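Local coordinates for protein Alpha/beta hydrolase (Enterobacter asburiae, PDB 6KMO) that probably hydrolyses carboxylic ester bonds, as an esterase or lipase of the alpha/beta-hydrolase fold, at residues E54-L59 with S141-F146; M206-T211 with M305-G310; T211-D216 with W236-Y241; S219-E224 with L229-M234. The protein carries 2 engineered substitutions. All blocks are in the same frame, centred on the assembly; numbering follows the deposited sequence.

Contact 1. Residues E54-L59 with S141-F146; sequences EARQVL and SPEAHF
Arg56 and Glu143 form a two-pronged salt bridge that ties helix 52-63, which precedes the first strand of the sheet, to the loop between strand 132-136 and helix 148-163. The side chains arrive from opposite directions and meet end-on. Arg56 NH1 donates to Glu143 OE2 at 3.0 Å, and Arg56 NH2 donates to Glu143 OE1 at 2.8 Å, both with N-H...O angles of 161°. Each carboxylate oxygen is approached on its syn side but somewhat out of the carboxylate plane, while staying near the guanidinium plane; the two flat groups are twisted 30° against each other. The arginine chain is extended from CG to NE and spans the gap from the helix. The glutamate instead folds at its second torsion (chi2 82°), which sets both carboxylate oxygens before the guanidinium. A third oxygen, the backbone O of Ser141, lies 2.9 Å from Arg56 NH2 at the edge of the guanidinium, while Pro142 CD approaches the same nitrogen obliquely at 4.1 Å. The third nitrogen, Arg56 NE, donates to the backbone O of Val111, so a further loop limits the rotation of the guanidinium. The receiving loop has order of its own: Pro142 follows a cis peptide bond, and Ser141 OG donates to Ala144 O at 2.7 Å. Little surface is buried between the segments, 109 Å², and the link depends mainly on charge at a partly exposed site. The arrangement is a typical bidentate arginine-carboxylate bridge, here pinning helix 52-63 to a loop of the alpha/beta-hydrolase fold.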
# COMPACT_ATOMS: atom_id res chain seq x y z
N GLU A 54 1.66 -28.92 -19.94
CA GLU A 54 0.25 -28.58 -19.86
C GLU A 54 0.03 -27.42 -18.89
O GLU A 54 -0.74 -26.49 -19.19
CB GLU A 54 -0.56 -29.79 -19.39
CG GLU A 54 -0.69 -30.89 -20.43
CD GLU A 54 -1.24 -32.18 -19.86
OE1 GLU A 54 -1.16 -32.40 -18.63
OE2 GLU A 54 -1.76 -33.00 -20.65
N ALA A 55 0.68 -27.46 -17.73
CA ALA A 55 0.51 -26.40 -16.74
C ALA A 55 1.03 -25.08 -17.26
O ALA A 55 0.41 -24.03 -17.05
CB ALA A 55 1.25 -26.79 -15.45
N ARG A 56 2.17 -25.09 -17.95
CA ARG A 56 2.70 -23.86 -18.52
C ARG A 56 1.71 -23.22 -19.47
O ARG A 56 1.56 -22.00 -19.49
CB ARG A 56 4.02 -24.15 -19.22
CG ARG A 56 5.15 -24.43 -18.26
CD ARG A 56 6.36 -25.10 -18.91
NE ARG A 56 7.30 -25.45 -17.86
CZ ARG A 56 8.28 -26.34 -17.94
NH1 ARG A 56 8.52 -27.01 -19.06
NH2 ARG A 56 9.04 -26.55 -16.88
N GLN A 57 1.03 -24.04 -20.27
CA GLN A 57 0.07 -23.52 -21.25
C GLN A 57 -1.11 -22.84 -20.59
O GLN A 57 -1.69 -21.91 -21.18
CB GLN A 57 -0.37 -24.65 -22.18
CG GLN A 57 0.75 -25.13 -23.09
CD GLN A 57 0.40 -26.38 -23.87
OE1 GLN A 57 -0.15 -27.33 -23.32
NE2 GLN A 57 0.74 -26.38 -25.15
N VAL A 58 -1.48 -23.25 -19.37
CA VAL A 58 -2.56 -22.59 -18.65
C VAL A 58 -2.21 -21.12 -18.41
O VAL A 58 -3.00 -20.22 -18.69
CB VAL A 58 -2.88 -23.31 -17.33
CG1 VAL A 58 -3.90 -22.53 -16.52
CG2 VAL A 58 -3.38 -24.73 -17.61
N LEU A 59 -1.02 -20.87 -17.89
CA LEU A 59 -0.64 -19.48 -17.62
C LEU A 59 -0.41 -18.72 -18.92
O LEU A 59 -0.80 -17.55 -19.03
CB LEU A 59 0.58 -19.43 -16.71
CG LEU A 59 1.03 -18.02 -16.32
CD1 LEU A 59 -0.03 -17.28 -15.52
CD2 LEU A 59 2.35 -18.09 -15.56
N SER A 141 11.96 -25.29 -13.51
CA SER A 141 11.87 -26.61 -12.92
C SER A 141 10.76 -27.40 -13.59
O SER A 141 9.76 -26.83 -14.04
CB SER A 141 11.58 -26.51 -11.42
OG SER A 141 12.66 -25.87 -10.73
N PRO A 142 10.88 -28.74 -13.68
CA PRO A 142 11.93 -29.58 -13.10
C PRO A 142 13.16 -29.77 -13.97
O PRO A 142 14.04 -30.55 -13.59
CB PRO A 142 11.21 -30.91 -12.89
CG PRO A 142 10.26 -30.97 -14.03
CD PRO A 142 9.77 -29.55 -14.21
N GLU A 143 13.25 -29.08 -15.10
CA GLU A 143 14.45 -29.19 -15.93
C GLU A 143 15.68 -28.88 -15.11
O GLU A 143 16.72 -29.56 -15.22
CB GLU A 143 14.34 -28.23 -17.12
CG GLU A 143 13.34 -28.66 -18.23
CD GLU A 143 11.86 -28.33 -17.98
OE1 GLU A 143 11.44 -27.92 -16.87
OE2 GLU A 143 11.07 -28.51 -18.95
N ALA A 144 15.60 -27.87 -14.25
CA ALA A 144 16.60 -27.57 -13.25
C ALA A 144 15.93 -27.60 -11.89
O ALA A 144 14.72 -27.37 -11.76
CB ALA A 144 17.23 -26.20 -13.47
N HIS A 145 16.73 -27.87 -10.87
CA HIS A 145 16.32 -27.82 -9.48
C HIS A 145 17.11 -26.73 -8.77
O HIS A 145 18.05 -26.16 -9.32
CB HIS A 145 16.56 -29.18 -8.82
CG HIS A 145 15.76 -30.28 -9.43
ND1 HIS A 145 14.39 -30.33 -9.36
CD2 HIS A 145 16.14 -31.35 -10.18
CE1 HIS A 145 13.95 -31.40 -10.01
NE2 HIS A 145 14.99 -32.04 -10.51
N PHE A 146 16.71 -26.42 -7.54
CA PHE A 146 17.51 -25.55 -6.69
C PHE A 146 18.95 -26.05 -6.72
O PHE A 146 19.17 -27.27 -6.66
CB PHE A 146 16.93 -25.61 -5.27
CG PHE A 146 17.73 -24.86 -4.22
CD1 PHE A 146 18.66 -25.52 -3.43
CD2 PHE A 146 17.50 -23.52 -3.98
CE1 PHE A 146 19.36 -24.84 -2.47
CE2 PHE A 146 18.19 -22.84 -3.03
CZ PHE A 146 19.14 -23.49 -2.27

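Contact 2. Residues M206-T211 with M305-G310; sequences MLWPVT and MIHDYG
Trp208 packs against His307, Asp308 and Tyr309 beside what is probably the active site of this alpha/beta hydrolase: His307 donates through ND1 to Asp277 and touches Ser180 of a nucleophile-elbow-like GxSxG sequence, consistent with a Ser-Asp-His catalytic triad. The indole enters from the end of strand 203-207, and the other segment wraps it with a type II turn, Ile306 to Tyr309. The edge of the indole's five-membered ring points at the face of the His307 imidazole in a T-shaped pair, planes 84° apart, with Trp208 CD1 3.5 Å from His307 CE1. The histidine CG is anti to its backbone N (chi1 -175°), swinging the ring across the indole edge. Trp208 NE1 donates to Asp308 OD1 at 2.7 Å; the oxygen lies somewhat off the indole plane, is met from above the carboxylate, and also accepts from Asn179 ND2. On one indole face lie Asp308 N and Tyr309 CD1, and on the other Leu207 CB. The phenol ring leans at 48° to the six-membered ring, Tyr309 CZ coming 3.3 Å from Trp208 CZ3, and its far face is covered by Met305 CG. Tyr309 OH is engaged by Gln272 of strand 269-274. Lacking a side chain, Gly310 can bring its backbone N to 3.6 Å from Trp208 CH2. The buried indole is held in rotation by the bond to Asp308 and by the packing of His307, Tyr309 and the Gly310 backbone. Such a cluster, packed against the histidine-bearing turn after the last strand of the sheet, is consistent with the catalytic centre of an alpha/beta hydrolase.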
# COMPACT_ATOMS: atom_id res chain seq x y z
N MET A 206 9.28 -7.27 -3.08
CA MET A 206 8.82 -8.66 -3.05
C MET A 206 7.30 -8.63 -3.16
O MET A 206 6.61 -8.25 -2.20
CB MET A 206 9.28 -9.34 -1.76
CG MET A 206 10.80 -9.44 -1.61
SD MET A 206 11.46 -10.05 0.05
CE MET A 206 10.82 -11.75 0.06
N LEU A 207 6.79 -9.01 -4.32
CA LEU A 207 5.36 -8.95 -4.61
C LEU A 207 4.77 -10.31 -4.30
O LEU A 207 5.11 -11.31 -4.95
CB LEU A 207 5.12 -8.57 -6.07
CG LEU A 207 5.65 -7.20 -6.49
CD1 LEU A 207 5.54 -7.04 -7.99
CD2 LEU A 207 4.93 -6.09 -5.78
N TRP A 208 3.90 -10.35 -3.29
CA TRP A 208 3.22 -11.56 -2.81
C TRP A 208 4.17 -12.77 -2.83
O TRP A 208 3.91 -13.77 -3.52
CB TRP A 208 1.91 -11.81 -3.55
CG TRP A 208 1.95 -11.59 -5.02
CD1 TRP A 208 2.14 -12.54 -5.97
CD2 TRP A 208 1.82 -10.34 -5.73
NE1 TRP A 208 2.18 -11.98 -7.22
CE2 TRP A 208 1.96 -10.63 -7.10
CE3 TRP A 208 1.62 -9.01 -5.35
CZ2 TRP A 208 1.91 -9.64 -8.08
CZ3 TRP A 208 1.57 -8.03 -6.34
CH2 TRP A 208 1.71 -8.36 -7.68
N PRO A 209 5.26 -12.72 -2.08
CA PRO A 209 6.34 -13.69 -2.22
C PRO A 209 6.08 -15.01 -1.52
O PRO A 209 5.34 -15.11 -0.53
CB PRO A 209 7.52 -12.99 -1.51
CG PRO A 209 6.84 -12.18 -0.42
CD PRO A 209 5.62 -11.63 -1.14
N VAL A 210 6.76 -16.04 -2.04
CA VAL A 210 6.99 -17.30 -1.33
C VAL A 210 8.19 -17.11 -0.41
O VAL A 210 9.26 -16.68 -0.87
CB VAL A 210 7.27 -18.43 -2.33
CG1 VAL A 210 7.72 -19.69 -1.60
CG2 VAL A 210 6.09 -18.70 -3.25
N THR A 211 8.05 -17.45 0.88
CA THR A 211 9.18 -17.32 1.79
C THR A 211 9.52 -18.58 2.58
O THR A 211 10.55 -18.59 3.26
CB THR A 211 9.02 -16.14 2.77
OG1 THR A 211 7.99 -16.49 3.69
CG2 THR A 211 8.70 -14.84 2.05
N MET A 305 -7.77 -9.08 -2.56
CA MET A 305 -6.97 -9.59 -3.66
C MET A 305 -6.61 -11.05 -3.45
O MET A 305 -6.45 -11.53 -2.33
CB MET A 305 -5.66 -8.79 -3.81
CG MET A 305 -5.81 -7.35 -4.27
SD MET A 305 -6.66 -7.13 -5.92
CE MET A 305 -8.36 -6.67 -5.34
N ILE A 306 -6.45 -11.75 -4.57
CA ILE A 306 -5.87 -13.07 -4.60
C ILE A 306 -4.39 -13.00 -4.94
O ILE A 306 -3.88 -11.98 -5.40
CB ILE A 306 -6.60 -13.99 -5.62
CG1 ILE A 306 -6.61 -13.35 -7.01
CG2 ILE A 306 -7.99 -14.33 -5.14
CD1 ILE A 306 -7.03 -14.29 -8.10
N HIS A 307 -3.70 -14.12 -4.73
CA HIS A 307 -2.34 -14.29 -5.22
C HIS A 307 -2.22 -13.85 -6.67
O HIS A 307 -3.08 -14.13 -7.50
CB HIS A 307 -1.95 -15.77 -5.09
CG HIS A 307 -0.53 -16.03 -5.45
ND1 HIS A 307 0.51 -15.63 -4.65
CD2 HIS A 307 0.02 -16.56 -6.56
CE1 HIS A 307 1.66 -15.95 -5.24
NE2 HIS A 307 1.38 -16.52 -6.40
N ASP A 308 -1.11 -13.17 -6.99
CA ASP A 308 -0.82 -12.78 -8.37
C ASP A 308 -1.82 -11.76 -8.92
O ASP A 308 -1.97 -11.61 -10.13
CB ASP A 308 -0.69 -13.98 -9.31
CG ASP A 308 0.75 -14.44 -9.50
OD1 ASP A 308 1.71 -13.64 -9.35
OD2 ASP A 308 0.91 -15.63 -9.86
N TYR A 309 -2.44 -10.97 -8.03
CA TYR A 309 -3.37 -9.95 -8.49
C TYR A 309 -2.72 -9.03 -9.51
O TYR A 309 -3.33 -8.67 -10.51
CB TYR A 309 -3.95 -9.15 -7.31
CG TYR A 309 -2.97 -8.43 -6.40
CD1 TYR A 309 -2.48 -9.07 -5.28
CD2 TYR A 309 -2.57 -7.13 -6.64
CE1 TYR A 309 -1.58 -8.43 -4.42
CE2 TYR A 309 -1.66 -6.48 -5.79
CZ TYR A 309 -1.18 -7.14 -4.67
OH TYR A 309 -0.27 -6.57 -3.81
N GLY A 310 -1.45 -8.67 -9.29
CA GLY A 310 -0.79 -7.76 -10.21
C GLY A 310 -0.21 -8.40 -11.45
O GLY A 310 0.23 -7.69 -12.35

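Contact 3. Residues T211-D216 with W236-Y241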
# COMPACT_ATOMS: atom_id res chain seq x y z
N THR A 211 8.05 -17.45 0.88
CA THR A 211 9.18 -17.32 1.79
C THR A 211 9.52 -18.58 2.58
O THR A 211 10.55 -18.59 3.26
CB THR A 211 9.02 -16.14 2.77
OG1 THR A 211 7.99 -16.49 3.69
CG2 THR A 211 8.70 -14.84 2.05
N ASP A 212 8.71 -19.64 2.50
CA ASP A 212 8.99 -20.82 3.32
C ASP A 212 8.40 -22.06 2.68
O ASP A 212 7.25 -22.05 2.21
CB ASP A 212 8.40 -20.65 4.72
CG ASP A 212 8.90 -21.65 5.75
OD1 ASP A 212 9.92 -22.31 5.49
OD2 ASP A 212 8.25 -21.74 6.84
N ALA A 213 9.16 -23.16 2.71
CA ALA A 213 8.66 -24.46 2.26
C ALA A 213 7.89 -25.13 3.40
O ALA A 213 8.28 -26.16 3.95
CB ALA A 213 9.80 -25.33 1.77
N ASN A 214 6.78 -24.51 3.77
CA ASN A 214 5.86 -25.04 4.77
C ASN A 214 4.46 -24.67 4.30
O ASN A 214 4.29 -23.71 3.55
CB ASN A 214 6.12 -24.48 6.16
CG ASN A 214 7.18 -25.27 6.90
OD1 ASN A 214 7.10 -26.50 7.03
ND2 ASN A 214 8.19 -24.57 7.35
N PHE A 215 3.46 -25.44 4.74
CA PHE A 215 2.13 -25.39 4.15
C PHE A 215 1.04 -25.31 5.21
O PHE A 215 -0.11 -25.68 4.95
CB PHE A 215 1.93 -26.59 3.22
CG PHE A 215 3.07 -26.77 2.28
CD1 PHE A 215 3.20 -25.93 1.19
CD2 PHE A 215 4.05 -27.72 2.50
CE1 PHE A 215 4.25 -26.04 0.33
CE2 PHE A 215 5.12 -27.84 1.65
CZ PHE A 215 5.23 -26.98 0.56
N ASP A 216 1.38 -24.76 6.37
CA ASP A 216 0.54 -24.86 7.56
C ASP A 216 0.27 -23.53 8.24
O ASP A 216 -0.19 -23.52 9.38
CB ASP A 216 1.18 -25.82 8.57
CG ASP A 216 2.64 -25.44 8.92
OD1 ASP A 216 3.23 -26.13 9.78
OD2 ASP A 216 3.21 -24.47 8.34
N TRP A 236 3.20 -28.91 -5.12
CA TRP A 236 3.71 -29.40 -6.40
C TRP A 236 4.86 -28.53 -6.90
O TRP A 236 5.87 -29.03 -7.41
CB TRP A 236 2.57 -29.43 -7.42
CG TRP A 236 2.88 -30.04 -8.73
CD1 TRP A 236 3.20 -31.34 -8.99
CD2 TRP A 236 2.84 -29.39 -10.01
NE1 TRP A 236 3.39 -31.53 -10.32
CE2 TRP A 236 3.18 -30.35 -10.98
CE3 TRP A 236 2.57 -28.08 -10.42
CZ2 TRP A 236 3.23 -30.05 -12.33
CZ3 TRP A 236 2.64 -27.79 -11.76
CH2 TRP A 236 2.96 -28.77 -12.70
N PHE A 237 4.71 -27.22 -6.81
CA PHE A 237 5.78 -26.32 -7.22
C PHE A 237 7.05 -26.59 -6.42
O PHE A 237 8.13 -26.77 -7.00
CB PHE A 237 5.33 -24.87 -7.04
CG PHE A 237 4.22 -24.40 -7.96
CD1 PHE A 237 4.10 -24.85 -9.28
CD2 PHE A 237 3.31 -23.45 -7.51
CE1 PHE A 237 3.10 -24.38 -10.10
CE2 PHE A 237 2.31 -22.96 -8.34
CZ PHE A 237 2.20 -23.43 -9.63
N TRP A 238 6.93 -26.64 -5.10
CA TRP A 238 8.08 -26.95 -4.26
C TRP A 238 8.68 -28.30 -4.61
O TRP A 238 9.91 -28.46 -4.63
CB TRP A 238 7.69 -26.87 -2.79
CG TRP A 238 7.84 -25.53 -2.18
CD1 TRP A 238 6.84 -24.66 -1.82
CD2 TRP A 238 9.07 -24.88 -1.83
NE1 TRP A 238 7.38 -23.51 -1.29
CE2 TRP A 238 8.74 -23.62 -1.27
CE3 TRP A 238 10.41 -25.24 -1.95
CZ2 TRP A 238 9.72 -22.74 -0.82
CZ3 TRP A 238 11.38 -24.35 -1.50
CH2 TRP A 238 11.03 -23.11 -0.94
N ASP A 239 7.83 -29.31 -4.87
CA ASP A 239 8.35 -30.64 -5.16
C ASP A 239 9.13 -30.67 -6.47
O ASP A 239 10.11 -31.40 -6.59
CB ASP A 239 7.21 -31.66 -5.22
CG ASP A 239 6.64 -32.02 -3.85
OD1 ASP A 239 7.24 -31.68 -2.80
OD2 ASP A 239 5.58 -32.67 -3.82
N ASN A 240 8.69 -29.90 -7.47
CA ASN A 240 9.43 -29.82 -8.72
C ASN A 240 10.73 -29.05 -8.56
O ASN A 240 11.70 -29.32 -9.27
CB ASN A 240 8.56 -29.18 -9.80
CG ASN A 240 7.61 -30.16 -10.45
OD1 ASN A 240 8.00 -30.92 -11.34
ND2 ASN A 240 6.36 -30.17 -10.00
N TYR A 241 10.77 -28.10 -7.63
CA TYR A 241 11.95 -27.27 -7.39
C TYR A 241 13.03 -28.04 -6.63
O TYR A 241 14.19 -28.09 -7.06
CB TYR A 241 11.53 -26.06 -6.58
CG TYR A 241 12.54 -24.97 -6.43
CD1 TYR A 241 13.24 -24.45 -7.52
CD2 TYR A 241 12.78 -24.40 -5.17
CE1 TYR A 241 14.12 -23.40 -7.36
CE2 TYR A 241 13.67 -23.34 -5.01
CZ TYR A 241 14.32 -22.84 -6.11
OH TYR A 241 15.19 -21.78 -6.00
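Trp238, Ala213 and Phe215 carry this contact, where helix 231-241 leans on the loop that follows strand 203-207. Trp238, which loses the most surface, points its indole from the helix into that loop. Ala213 sits over the six-membered ring: its CB lies 3.4 Å from the ring centroid and only 3° off the normal, an almost perpendicular CH-pi approach. The alanine is the centre of an inverse gamma turn, a tight bend that brings the residue against the indole; its backbone N, 3.6 Å from Trp238 CZ2, donates to Ser254 OG. Phe215 comes from the five-membered end instead. Its rim atom CE1 is 3.6 Å from Trp238 CD1, and the two ring planes stand at 77° with a slanting approach. Trp110 meets Trp238 edge-to-face, and Arg248 packs against all three residues. Beside them Asp212 bridges to Arg257, while its OD2 takes a nearly straight bond, 2.9 Å and 175°, from Asn214 ND2. Polar bonds of Asp212 to Asn214 and Arg257 hold the loop, and the join with the helix relies on dispersion and CH-pi contact, shape-dependent forces that hold one broad indole against a small methyl and an aromatic rim.

Contact 4. Residues S219-E224 with L229-M234; sequences SYNQFE and LSKNMM
Lys231 and Tyr220 run obliquely across each other where the short helix 218-222 turns back toward helix 231-241. The lysine leaves its helix with CG anti to the backbone N (chi1 -180°), stays straight through chi2 and then bends at chi3, carrying CE over to the peptide oxygen of Tyr220, 3.5 Å away. Its ammonium reaches Asn221 OD1, to which NZ donates at 2.8 Å, almost in line with the C=O bond. Glu224 OE2 stands 3.5 Å from the same NZ, a longer salt bridge from an extended side chain that crosses the lysine at a slant. One close bond and one long salt bridge thus hold the ammonium. Tyr220 meets Met234 in a different way: the side chains cross at about a right angle, with Met234 CB near the plane of the phenol at its edge, 3.2 Å from Tyr220 OH. The backbone joins too, Lys231 N donating to Glu224 O at 2.9 Å and 163°. One water spans Phe223 O and Leu229 O by donating to both; a second donates to Glu224 O and accepts from Asn232 N. At the start of the second helix Ser230 OG accepts from Met233 N at 2.9 Å, and Met233 SD weakly accepts from Ser230 N. Together with the lysine's bonds to Asn221 and Glu224, these make a tight connection between two helices, the second opened by a capping box, in a stretch inserted after strand 203-207 that may form part of a cap, as in related esterases.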
# COMPACT_ATOMS: atom_id res chain seq x y z
N SER A 219 -3.10 -18.63 6.79
CA SER A 219 -3.58 -18.30 5.45
C SER A 219 -3.52 -19.50 4.51
O SER A 219 -4.39 -19.64 3.64
CB SER A 219 -2.84 -17.09 4.88
OG SER A 219 -1.42 -17.28 4.85
N TYR A 220 -2.54 -20.38 4.67
CA TYR A 220 -2.51 -21.59 3.87
C TYR A 220 -3.77 -22.41 4.09
O TYR A 220 -4.33 -22.97 3.14
CB TYR A 220 -1.27 -22.42 4.21
CG TYR A 220 -0.22 -22.48 3.12
CD1 TYR A 220 -0.41 -23.21 1.97
CD2 TYR A 220 0.98 -21.79 3.27
CE1 TYR A 220 0.56 -23.26 0.97
CE2 TYR A 220 1.95 -21.83 2.29
CZ TYR A 220 1.74 -22.56 1.14
OH TYR A 220 2.73 -22.60 0.18
N ASN A 221 -4.22 -22.48 5.33
CA ASN A 221 -5.42 -23.26 5.65
C ASN A 221 -6.68 -22.54 5.21
O ASN A 221 -7.59 -23.16 4.63
CB ASN A 221 -5.43 -23.59 7.14
CG ASN A 221 -4.27 -24.49 7.54
OD1 ASN A 221 -3.79 -25.29 6.75
ND2 ASN A 221 -3.82 -24.37 8.78
N GLN A 222 -6.76 -21.23 5.43
CA GLN A 222 -7.98 -20.50 5.11
C GLN A 222 -8.23 -20.45 3.61
O GLN A 222 -9.38 -20.54 3.16
CB GLN A 222 -7.92 -19.10 5.69
CG GLN A 222 -9.22 -18.34 5.54
CD GLN A 222 -9.25 -17.08 6.38
OE1 GLN A 222 -8.27 -16.75 7.04
NE2 GLN A 222 -10.37 -16.36 6.34
N PHE A 223 -7.18 -20.30 2.80
CA PHE A 223 -7.33 -20.12 1.36
C PHE A 223 -6.83 -21.31 0.56
O PHE A 223 -6.48 -21.16 -0.61
CB PHE A 223 -6.67 -18.80 0.91
CG PHE A 223 -7.06 -17.63 1.79
CD1 PHE A 223 -8.37 -17.16 1.79
CD2 PHE A 223 -6.16 -17.03 2.64
CE1 PHE A 223 -8.76 -16.13 2.62
CE2 PHE A 223 -6.56 -16.00 3.48
CZ PHE A 223 -7.87 -15.56 3.47
N GLU A 224 -6.89 -22.52 1.14
CA GLU A 224 -6.23 -23.67 0.55
C GLU A 224 -6.78 -24.04 -0.83
O GLU A 224 -6.02 -24.54 -1.66
CB GLU A 224 -6.25 -24.87 1.50
CG GLU A 224 -7.57 -25.39 1.89
CD GLU A 224 -7.44 -26.69 2.70
OE1 GLU A 224 -8.45 -27.16 3.26
OE2 GLU A 224 -6.32 -27.23 2.79
N LEU A 229 -4.45 -19.85 -6.66
CA LEU A 229 -3.30 -20.58 -6.14
C LEU A 229 -3.78 -21.46 -4.99
O LEU A 229 -4.28 -20.95 -3.99
CB LEU A 229 -2.21 -19.64 -5.66
CG LEU A 229 -1.02 -20.33 -4.99
CD1 LEU A 229 -0.30 -21.20 -6.01
CD2 LEU A 229 -0.07 -19.31 -4.38
N SER A 230 -3.58 -22.77 -5.10
CA SER A 230 -4.01 -23.69 -4.06
C SER A 230 -2.83 -24.22 -3.26
O SER A 230 -1.67 -24.15 -3.67
CB SER A 230 -4.74 -24.88 -4.68
OG SER A 230 -3.79 -25.67 -5.38
N LYS A 231 -3.14 -24.79 -2.09
CA LYS A 231 -2.12 -25.47 -1.30
C LYS A 231 -1.47 -26.60 -2.10
O LYS A 231 -0.25 -26.75 -2.09
CB LYS A 231 -2.73 -26.00 0.00
CG LYS A 231 -1.73 -26.73 0.90
CD LYS A 231 -2.38 -27.25 2.18
CE LYS A 231 -2.72 -26.13 3.12
NZ LYS A 231 -3.22 -26.69 4.43
N ASN A 232 -2.27 -27.40 -2.80
CA ASN A 232 -1.69 -28.50 -3.56
C ASN A 232 -0.80 -28.00 -4.70
O ASN A 232 0.20 -28.65 -5.02
CB ASN A 232 -2.79 -29.42 -4.10
CG ASN A 232 -3.33 -30.34 -3.05
OD1 ASN A 232 -2.74 -30.52 -2.01
ND2 ASN A 232 -4.47 -30.94 -3.34
N MET A 233 -1.15 -26.88 -5.32
CA MET A 233 -0.26 -26.29 -6.32
C MET A 233 1.07 -25.91 -5.68
O MET A 233 2.14 -26.18 -6.24
CB MET A 233 -0.91 -25.06 -6.96
CG MET A 233 -1.98 -25.40 -8.01
SD MET A 233 -3.16 -24.00 -8.43
CE MET A 233 -2.04 -22.87 -9.24
N MET A 234 1.04 -25.27 -4.52
CA MET A 234 2.28 -24.87 -3.86
C MET A 234 3.15 -26.07 -3.52
O MET A 234 4.37 -26.03 -3.68
CB MET A 234 1.99 -24.04 -2.61
CG MET A 234 1.69 -22.56 -2.88
SD MET A 234 2.94 -21.61 -3.91
CE MET A 234 4.50 -22.17 -3.08
O HOH W 1 -6.92 -21.45 -3.31
O HOH W 2 -5.09 -27.58 -2.37

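In the fold
From the N terminus, contact 1 comes first, closing a long loop of 81 residues by joining helix 52-63 to the loop before helix 148-163. It ends before contact 2 begins. Contact 2 closes the next large loop, from the end of strand 203-207 to the turn after strand 305-306. Contact 3 lies within that loop and shares Thr211 with it, and contact 4 lies within contact 3, both using helix 231-241. Contacts 1 and 3 touch where Phe146 and Tyr241 meet, and contacts 2 and 4 where Leu229 packs on His307. Helix 231-241 thus stands between helix 52-63, the loop beyond strand 203-207 and the presumed catalytic region.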